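Local structure of RagB/SusD domain protein (5J5U) at residues 186-189 / 190-193; 207-210 / 211-215; 339-342 / 343-346. The protein binds chitin and, as a SusD homologue from a polysaccharide utilization locus, probably captures the polymer or its fragments at the cell surface for uptake. One frame throughout, in Å; residues are numbered along the deposited sequence.

Contact 1 of 3, residues 186-189 / 190-193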
loop_
_atom_site.group_PDB
_atom_site.type_symbol
_atom_site.label_atom_id
_atom_site.label_comp_id
_atom_site.label_asym_id
_atom_site.label_seq_id
_atom_site.Cartn_x
_atom_site.Cartn_y
_atom_site.Cartn_z
ATOM N N ASN A 186 -11.832 2.225 -11.639
ATOM C CA ASN A 186 -11.711 0.848 -12.127
ATOM C C ASN A 186 -10.458 0.096 -11.634
ATOM O O ASN A 186 -10.477 -1.129 -11.470
ATOM C CB ASN A 186 -11.739 0.838 -13.653
ATOM C CG ASN A 186 -13.104 1.186 -14.206
ATOM O OD1 ASN A 186 -14.134 0.765 -13.666
ATOM N ND2 ASN A 186 -13.123 1.986 -15.265
ATOM N N THR A 187 -9.362 0.824 -11.443
ATOM C CA THR A 187 -8.130 0.219 -10.957
ATOM C C THR A 187 -8.304 -0.177 -9.486
ATOM O O THR A 187 -7.936 -1.294 -9.093
ATOM C CB THR A 187 -6.930 1.169 -11.144
ATOM O OG1 THR A 187 -6.893 1.608 -12.506
ATOM C CG2 THR A 187 -5.616 0.462 -10.815
ATOM N N MET A 188 -8.896 0.719 -8.690
ATOM C CA MET A 188 -9.271 0.374 -7.316
ATOM C C MET A 188 -10.171 -0.862 -7.300
ATOM O O MET A 188 -9.990 -1.767 -6.473
ATOM C CB MET A 188 -9.968 1.554 -6.621
ATOM C CG MET A 188 -8.998 2.629 -6.102
ATOM S SD MET A 188 -7.876 1.948 -4.843
ATOM C CE MET A 188 -9.013 1.589 -3.502
ATOM N N ARG A 189 -11.136 -0.894 -8.224
ATOM C CA ARG A 189 -12.063 -2.026 -8.320
ATOM C C ARG A 189 -11.312 -3.329 -8.542
ATOM O O ARG A 189 -11.602 -4.344 -7.895
ATOM C CB ARG A 189 -13.066 -1.797 -9.442
ATOM C CG ARG A 189 -14.057 -2.930 -9.649
ATOM C CD ARG A 189 -15.221 -2.397 -10.459
ATOM N NE ARG A 189 -16.290 -3.366 -10.650
ATOM C CZ ARG A 189 -17.434 -3.079 -11.259
ATOM N NH1 ARG A 189 -17.639 -1.854 -11.725
ATOM N NH2 ARG A 189 -18.375 -4.003 -11.386
ATOM N N LEU A 190 -10.324 -3.290 -9.432
ATOM C CA LEU A 190 -9.483 -4.467 -9.695
ATOM C C LEU A 190 -8.621 -4.888 -8.481
ATOM O O LEU A 190 -8.378 -6.079 -8.245
ATOM C CB LEU A 190 -8.584 -4.192 -10.913
ATOM C CG LEU A 190 -7.632 -5.285 -11.378
ATOM C CD1 LEU A 190 -8.390 -6.509 -11.819
ATOM C CD2 LEU A 190 -6.752 -4.757 -12.501
ATOM N N ARG A 191 -8.102 -3.897 -7.760
ATOM C CA ARG A 191 -7.330 -4.156 -6.550
ATOM C C ARG A 191 -8.203 -4.903 -5.525
ATOM O O ARG A 191 -7.786 -5.894 -4.912
ATOM C CB ARG A 191 -6.793 -2.835 -5.970
ATOM C CG ARG A 191 -6.204 -2.963 -4.578
ATOM C CD ARG A 191 -5.987 -1.616 -3.915
ATOM N NE ARG A 191 -4.778 -0.966 -4.397
ATOM C CZ ARG A 191 -4.275 0.135 -3.865
ATOM N NH1 ARG A 191 -4.892 0.697 -2.825
ATOM N NH2 ARG A 191 -3.153 0.655 -4.360
ATOM N N LEU A 192 -9.425 -4.416 -5.343
ATOM C CA LEU A 192 -10.364 -5.058 -4.419
ATOM C C LEU A 192 -10.762 -6.452 -4.948
ATOM O O LEU A 192 -10.891 -7.409 -4.175
ATOM C CB LEU A 192 -11.581 -4.156 -4.200
ATOM C CG LEU A 192 -11.174 -2.813 -3.577
ATOM C CD1 LEU A 192 -12.242 -1.772 -3.696
ATOM C CD2 LEU A 192 -10.776 -2.966 -2.125
ATOM N N ALA A 193 -10.935 -6.572 -6.263
ATOM C CA ALA A 193 -11.307 -7.850 -6.841
ATOM C C ALA A 193 -10.252 -8.885 -6.570
ATOM O O ALA A 193 -10.561 -9.993 -6.139
ATOM C CB ALA A 193 -11.532 -7.730 -8.348
#

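Contact 2 of 3, residues 207-210 / 211-215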
loop_
_atom_site.group_PDB
_atom_site.type_symbol
_atom_site.label_atom_id
_atom_site.label_comp_id
_atom_site.label_asym_id
_atom_site.label_seq_id
_atom_site.Cartn_x
_atom_site.Cartn_y
_atom_site.Cartn_z
ATOM N N GLN A 207 -15.705 -9.185 -10.763
ATOM C CA GLN A 207 -15.325 -7.800 -10.537
ATOM C C GLN A 207 -14.008 -7.410 -11.251
ATOM O O GLN A 207 -13.842 -6.258 -11.679
ATOM C CB GLN A 207 -15.218 -7.548 -9.041
ATOM C CG GLN A 207 -16.520 -7.747 -8.317
ATOM C CD GLN A 207 -17.533 -6.685 -8.644
ATOM O OE1 GLN A 207 -17.182 -5.597 -9.101
ATOM N NE2 GLN A 207 -18.805 -6.990 -8.410
ATOM N N ALA A 208 -13.075 -8.354 -11.357
ATOM C CA ALA A 208 -11.852 -8.134 -12.128
ATOM C C ALA A 208 -12.181 -7.862 -13.576
ATOM O O ALA A 208 -11.808 -6.824 -14.111
ATOM C CB ALA A 208 -10.957 -9.301 -12.050
ATOM N N LYS A 209 -12.855 -8.826 -14.201
ATOM C CA LYS A 209 -13.358 -8.665 -15.561
ATOM C C LYS A 209 -14.062 -7.319 -15.749
ATOM O O LYS A 209 -13.723 -6.569 -16.674
ATOM C CB LYS A 209 -14.313 -9.802 -15.924
ATOM C CG LYS A 209 -14.565 -9.912 -17.422
ATOM C CD LYS A 209 -15.490 -11.061 -17.756
ATOM C CE LYS A 209 -15.840 -11.069 -19.233
ATOM N NZ LYS A 209 -16.774 -12.187 -19.511
ATOM N N ALA A 210 -15.028 -7.007 -14.879
ATOM C CA ALA A 210 -15.743 -5.724 -14.967
ATOM C C ALA A 210 -14.795 -4.518 -14.931
ATOM O O ALA A 210 -14.940 -3.564 -15.721
ATOM C CB ALA A 210 -16.758 -5.612 -13.868
ATOM N N ALA A 211 -13.809 -4.576 -14.034
ATOM C CA ALA A 211 -12.840 -3.496 -13.895
ATOM C C ALA A 211 -12.051 -3.344 -15.187
ATOM O O ALA A 211 -11.888 -2.246 -15.721
ATOM C CB ALA A 211 -11.904 -3.765 -12.722
ATOM N N PHE A 212 -11.569 -4.472 -15.681
ATOM C CA PHE A 212 -10.774 -4.516 -16.889
ATOM C C PHE A 212 -11.505 -3.914 -18.089
ATOM O O PHE A 212 -10.933 -3.128 -18.850
ATOM C CB PHE A 212 -10.379 -5.963 -17.182
ATOM C CG PHE A 212 -9.599 -6.130 -18.443
ATOM C CD1 PHE A 212 -8.539 -5.287 -18.730
ATOM C CD2 PHE A 212 -9.925 -7.129 -19.343
ATOM C CE1 PHE A 212 -7.812 -5.441 -19.888
ATOM C CE2 PHE A 212 -9.205 -7.289 -20.505
ATOM C CZ PHE A 212 -8.145 -6.442 -20.778
ATOM N N GLN A 213 -12.783 -4.246 -18.237
ATOM C CA GLN A 213 -13.501 -3.819 -19.425
ATOM C C GLN A 213 -13.927 -2.362 -19.313
ATOM O O GLN A 213 -13.890 -1.635 -20.303
ATOM C CB GLN A 213 -14.699 -4.735 -19.670
ATOM C CG GLN A 213 -14.276 -6.175 -19.964
ATOM C CD GLN A 213 -15.423 -7.065 -20.415
ATOM O OE1 GLN A 213 -16.561 -6.924 -19.960
ATOM N NE2 GLN A 213 -15.127 -7.988 -21.321
ATOM N N ASN A 214 -14.248 -1.902 -18.106
ATOM C CA ASN A 214 -14.555 -0.487 -17.933
ATOM C C ASN A 214 -13.322 0.400 -18.174
ATOM O O ASN A 214 -13.446 1.580 -18.526
ATOM C CB ASN A 214 -15.097 -0.223 -16.526
ATOM C CG ASN A 214 -16.504 -0.737 -16.326
ATOM O OD1 ASN A 214 -17.026 -1.494 -17.148
ATOM N ND2 ASN A 214 -17.125 -0.340 -15.215
ATOM N N GLY A 215 -12.136 -0.161 -17.956
ATOM C CA GLY A 215 -10.892 0.527 -18.261
ATOM C C GLY A 215 -10.052 1.011 -17.088
ATOM O O GLY A 215 -10.395 2.002 -16.445
#

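Contact 3 of 3, residues 339-342 / 343-346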
loop_
_atom_site.group_PDB
_atom_site.type_symbol
_atom_site.label_atom_id
_atom_site.label_comp_id
_atom_site.label_asym_id
_atom_site.label_seq_id
_atom_site.Cartn_x
_atom_site.Cartn_y
_atom_site.Cartn_z
ATOM N N GLU A 339 0.865 -1.493 -10.783
ATOM C CA GLU A 339 -0.047 -2.343 -10.013
ATOM C C GLU A 339 -1.169 -2.933 -10.878
ATOM O O GLU A 339 -1.398 -4.131 -10.840
ATOM C CB GLU A 339 -0.649 -1.558 -8.837
ATOM C CG GLU A 339 -1.964 -2.120 -8.340
ATOM C CD GLU A 339 -2.532 -1.339 -7.175
ATOM O OE1 GLU A 339 -2.136 -0.161 -7.016
ATOM O OE2 GLU A 339 -3.384 -1.900 -6.436
ATOM N N SER A 340 -1.859 -2.095 -11.648
ATOM C CA SER A 340 -2.995 -2.558 -12.451
ATOM C C SER A 340 -2.549 -3.622 -13.436
ATOM O O SER A 340 -3.249 -4.613 -13.645
ATOM C CB SER A 340 -3.671 -1.397 -13.199
ATOM O OG SER A 340 -2.827 -0.834 -14.193
ATOM N N GLN A 341 -1.368 -3.436 -14.022
ATOM C CA GLN A 341 -0.878 -4.408 -14.996
ATOM C C GLN A 341 -0.465 -5.715 -14.326
ATOM O O GLN A 341 -0.662 -6.796 -14.881
ATOM C CB GLN A 341 0.299 -3.831 -15.795
ATOM C CG GLN A 341 -0.068 -2.638 -16.667
ATOM C CD GLN A 341 -1.320 -2.904 -17.486
ATOM O OE1 GLN A 341 -1.270 -3.606 -18.491
ATOM N NE2 GLN A 341 -2.448 -2.344 -17.056
ATOM N N LEU A 342 0.091 -5.629 -13.124
ATOM C CA LEU A 342 0.509 -6.844 -12.418
ATOM C C LEU A 342 -0.719 -7.637 -11.910
ATOM O O LEU A 342 -0.764 -8.870 -11.971
ATOM C CB LEU A 342 1.465 -6.485 -11.274
ATOM C CG LEU A 342 2.871 -6.036 -11.698
ATOM C CD1 LEU A 342 3.721 -5.574 -10.518
ATOM C CD2 LEU A 342 3.592 -7.139 -12.436
ATOM N N LEU A 343 -1.744 -6.917 -11.471
ATOM C CA LEU A 343 -3.007 -7.541 -11.085
ATOM C C LEU A 343 -3.665 -8.197 -12.295
ATOM O O LEU A 343 -4.150 -9.317 -12.203
ATOM C CB LEU A 343 -3.956 -6.505 -10.467
ATOM C CG LEU A 343 -3.533 -5.905 -9.125
ATOM C CD1 LEU A 343 -4.410 -4.739 -8.740
ATOM C CD2 LEU A 343 -3.520 -6.983 -8.034
ATOM N N LEU A 344 -3.647 -7.514 -13.441
ATOM C CA LEU A 344 -4.183 -8.117 -14.660
ATOM C C LEU A 344 -3.371 -9.356 -15.072
ATOM O O LEU A 344 -3.942 -10.312 -15.588
ATOM C CB LEU A 344 -4.232 -7.096 -15.800
ATOM C CG LEU A 344 -5.408 -6.129 -15.585
ATOM C CD1 LEU A 344 -5.463 -5.021 -16.630
ATOM C CD2 LEU A 344 -6.753 -6.874 -15.465
ATOM N N ALA A 345 -2.061 -9.361 -14.814
ATOM C CA ALA A 345 -1.263 -10.575 -15.040
ATOM C C ALA A 345 -1.820 -11.727 -14.208
ATOM O O ALA A 345 -2.038 -12.836 -14.731
ATOM C CB ALA A 345 0.216 -10.343 -14.704
ATOM N N GLU A 346 -2.068 -11.469 -12.918
ATOM C CA GLU A 346 -2.595 -12.537 -12.071
ATOM C C GLU A 346 -4.001 -13.000 -12.488
ATOM O O GLU A 346 -4.273 -14.201 -12.530
ATOM C CB GLU A 346 -2.617 -12.125 -10.596
ATOM C CG GLU A 346 -3.202 -13.229 -9.702
ATOM C CD GLU A 346 -3.229 -12.886 -8.214
ATOM O OE1 GLU A 346 -2.918 -11.734 -7.841
ATOM O OE2 GLU A 346 -3.586 -13.775 -7.422
#

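Contact 1 of 3, residues 186-189 / 190-193
Leu-190 N donates to Asn-186 O over 3.0 Å. Leu-190 CB packs 3.5 Å from Thr-187 O. The rest of its side chain turns off to Leu-343 and Leu-344 of helix 337-349. Arg-191 N bonds to Thr-187 O at 2.9 Å. With CG anti to the backbone N (chi1 169°) and a bend at chi3 (-79°), its side chain runs alongside that of Met-188. The thioether then sits over one face of the guanidinium, SD lying 3.8 Å from NH1. The guanidinium nitrogens are engaged as well: NE meets Glu-339 in a salt bridge, NH1 bonds Gln-113 and NH2 bonds His-334 O, so its rotation is probably fixed. Leu-192 N reaches Met-188 O at 2.9 Å. Its CG, 3.3 Å from the same oxygen, lies against the preceding turn, and its side chain packs on Val-109 and Gln-113 of helix 98-119 and on Tyr-147, Phe-151 and Leu-154 of helix 143-160. Ala-193 N adds the fourth bond, to Arg-189 O at 2.8 Å, while the extended Arg-189 side chain leaves for Asp-155 and Gln-207. Successive i to i+4 bonds with every residue buried mark a core α-helix of the SusD-family helical scaffold.

Contact 2 of 3, residues 207-210 / 211-215
From Gln-207 and Ala-211 to Ala-210 and Asn-214, four successive i to i+4 bonds define one continuous helical stretch. Ala-211 N donates to Gln-207 O at 2.9 Å. The next bond, Phe-212 N to Ala-208 O, is straighter, with an N-H...O angle of 168°. Gln-213 N to Lys-209 O and Asn-214 N to Ala-210 O continue the series at similar lengths. Beyond them Gly-215 N still bonds to Ala-211 O at 3.1 Å, yet its own phi of 109° leaves the helix. At these backbone angles a CB would collide with the carbonyl O of Asn-214, which explains the glycine.

Among the side chains, Lys-209 and Gln-213 run side by side on the exposed flank. Lys-209 is fully extended, and its CE passes 3.8 Å from Gln-213 NE2, a van der Waals contact between a methylene and the amide end. Gln-213 CG also lies 3.4 Å from Lys-209 O, since its chi1 of -64° sets CG beside its own backbone N. Asn-214 is folded back in the same sense: its OD1 stands 3.3 Å from Ala-210 O, two acceptors that cannot bond to each other. On the flank facing helix 178-195 the side chains are small: Ala-208 touches Met-194 and Ala-210 touches Arg-189. Ala-211 CB packs on the preceding turn, 3.3 Å from Gln-207 O. The amide of Gln-207 is held between two partners, Arg-189 through OE1 and Glu-203 through NE2, and Gly-215 O accepts a bond from Asn-186 ND2. A helix 201-214 running out into a glycine of positive phi, with alanines turned to its antecedent helix, is the end of an α-helical hairpin, consistent with the family's TPR clan.

Contact 3 of 3, residues 339-342 / 343-346
The carboxylate of Glu-339 has Leu-343 CD1 beside its OE2, 3.8 Å away and only slightly off the carboxylate plane, while the amide of Gln-341 meets Ser-340 OG in its own plane. On one side of that amide, well off the plane, comes Leu-344 CD1, 4.1 Å from Gln-341 NE2. All this lies along one buried α-helix, 337-349, of the SusD-family fold. Its backbone bonds pair Glu-339 O with Leu-343 N at 2.9 Å, then Ser-340 with Leu-344, Gln-341 with Ala-345 and Leu-342 with Glu-346. Glu-339 extends beyond CG, side by side with Leu-343, and its CG touches Leu-343 CD1 at 3.6 Å. Its OE2 receives both Arg-191 of helix 178-195 and the hydroxyl of Tyr-411, a salt bridge and a hydrogen bond that probably stabilise the buried carboxylate. With an alanine here, the Arg-191 guanidinium would probably lose its main counter-charge and Leu-343 CD1 its packing partner. Glu-346 pairs with Arg-350 and Arg-424. A bend at chi2 (-48°) brings Gln-341 back to Ser-340, whose OG also bonds Tyr-337 O. That leaves Gln-341 NE2 3.3 Å from Ser-340 OG, with an N-H...O angle of 166°.

Overall arrangement
Along the chain the three contacts come strictly in series, and none nests in or crosses another; each closes no more than successive turns of a single helix. Contact 1 lies on helix 178-195 and contact 2 on helix 201-214, the next helix in sequence, with centres about 8 Å apart; Asn-186 O packs on Ala-211 CB at 3.2 Å. Contact 3 follows only after more than a hundred residues, on helix 337-349, yet its centre is about 10 Å from that of contact 1, and Thr-187 CG2 meets Ser-340 CB at 3.6 Å. Phe-212 CD1 and Leu-344 CD1, 3.7 Å apart, join contacts 2 and 3. Both hairpin helices, 178-195 and 201-214, thus pack against helix 337-349.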